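Local structure of MamA (Candidatus Magnetobacterium bavaricum, 3VTX) at residues K33-P36 and N37-E40. The protein is a tetratricopeptide-repeat protein of a magnetotactic bacterium, an all-helical array that probably serves as a scaffold for protein-protein interactions. Sequence-based numbering, arbitrary orientation.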
# COMPACT_ATOMS: atom_id res chain seq x y z
N LYS A 33 -10.42 -24.31 5.79
CA LYS A 33 -11.22 -25.17 6.70
C LYS A 33 -10.38 -26.41 7.08
O LYS A 33 -10.38 -26.80 8.24
CB LYS A 33 -12.54 -25.69 6.06
CG LYS A 33 -13.67 -24.71 5.75
CD LYS A 33 -14.79 -25.50 4.96
CE LYS A 33 -16.01 -24.70 4.45
NZ LYS A 33 -15.76 -23.43 3.65
N ALA A 34 -9.70 -26.96 6.08
CA ALA A 34 -8.92 -28.19 6.16
C ALA A 34 -7.50 -27.95 6.63
O ALA A 34 -6.91 -28.81 7.33
CB ALA A 34 -8.91 -28.87 4.73
N ASP A 35 -6.94 -26.79 6.27
CA ASP A 35 -5.53 -26.46 6.46
C ASP A 35 -5.44 -25.00 6.87
O ASP A 35 -5.05 -24.16 6.06
CB ASP A 35 -4.80 -26.69 5.13
CG ASP A 35 -3.24 -26.55 5.23
OD1 ASP A 35 -2.68 -26.32 6.34
OD2 ASP A 35 -2.64 -26.63 4.14
N PRO A 36 -5.83 -24.70 8.11
CA PRO A 36 -5.96 -23.29 8.51
C PRO A 36 -4.69 -22.51 8.59
O PRO A 36 -4.76 -21.28 8.74
CB PRO A 36 -6.62 -23.34 9.90
CG PRO A 36 -6.67 -24.80 10.30
CD PRO A 36 -6.22 -25.66 9.16
N ASN A 37 -3.54 -23.19 8.58
CA ASN A 37 -2.28 -22.51 8.66
C ASN A 37 -1.57 -22.36 7.31
O ASN A 37 -0.38 -22.08 7.26
CB ASN A 37 -1.39 -23.15 9.72
CG ASN A 37 -2.04 -23.12 11.10
OD1 ASN A 37 -2.04 -24.14 11.81
ND2 ASN A 37 -2.64 -21.98 11.48
N ASN A 38 -2.33 -22.53 6.22
CA ASN A 38 -1.78 -22.40 4.87
C ASN A 38 -1.55 -20.90 4.62
O ASN A 38 -2.49 -20.17 4.27
CB ASN A 38 -2.80 -22.94 3.88
CG ASN A 38 -2.23 -23.11 2.50
OD1 ASN A 38 -1.99 -22.15 1.73
ND2 ASN A 38 -1.96 -24.36 2.16
N VAL A 39 -0.31 -20.46 4.79
CA VAL A 39 0.01 -19.04 4.63
C VAL A 39 -0.20 -18.57 3.21
O VAL A 39 -0.65 -17.43 3.01
CB VAL A 39 1.43 -18.68 5.16
CG1 VAL A 39 1.48 -18.86 6.70
CG2 VAL A 39 2.49 -19.48 4.46
N GLU A 40 0.04 -19.41 2.20
CA GLU A 40 -0.09 -18.97 0.81
C GLU A 40 -1.58 -18.58 0.53
O GLU A 40 -1.87 -17.53 -0.12
CB GLU A 40 0.26 -20.09 -0.14
CG GLU A 40 0.12 -19.74 -1.56
CD GLU A 40 0.77 -20.70 -2.54
OE1 GLU A 40 1.11 -21.82 -2.12
OE2 GLU A 40 0.93 -20.29 -3.72
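Asn38 folds back on Asp35 through two hydrogen bonds, one from its backbone and one from its side chain. The Asn38 side chain crosses that of Asp35, the first residue of the turn, at about a right angle. From CB outward, CB rests against Asp35 O at 3.4 Å, CG lies 3.9 Å from Asp35 OD2, and the amide then splits its duties. Its ND2 donates to Asp35 OD2 at 3.1 Å with an almost straight N-H...O angle of 179°; the acceptor sits in the amide plane, whereas the donor comes in above the carboxylate plane, the two flat groups being nearly perpendicular. Its OD1 accepts a hydrogen bond from the hydroxyl of Thr41 and also caps a backbone N in the first turn of helix 39-51, which makes Asn38 the N-cap of that helix. A chi1 of -172° swings the Asp35 carboxylate away from its own N and alongside its carbonyl carbon, which puts OD2 within reach of the Asn38 amide; OD2 also makes a weak hydrogen bond with Thr5 of helix 5-18. The backbone bond, Asn38 N to Asp35 O at 3.2 Å, closes a type I beta turn whose corners are Pro36 and Asn37. Asp35, where the chain leaves helix 21-34, and Asn38 thus bracket a tight surface turn between consecutive helices, as is characteristic of tetratricopeptide-repeat arrays.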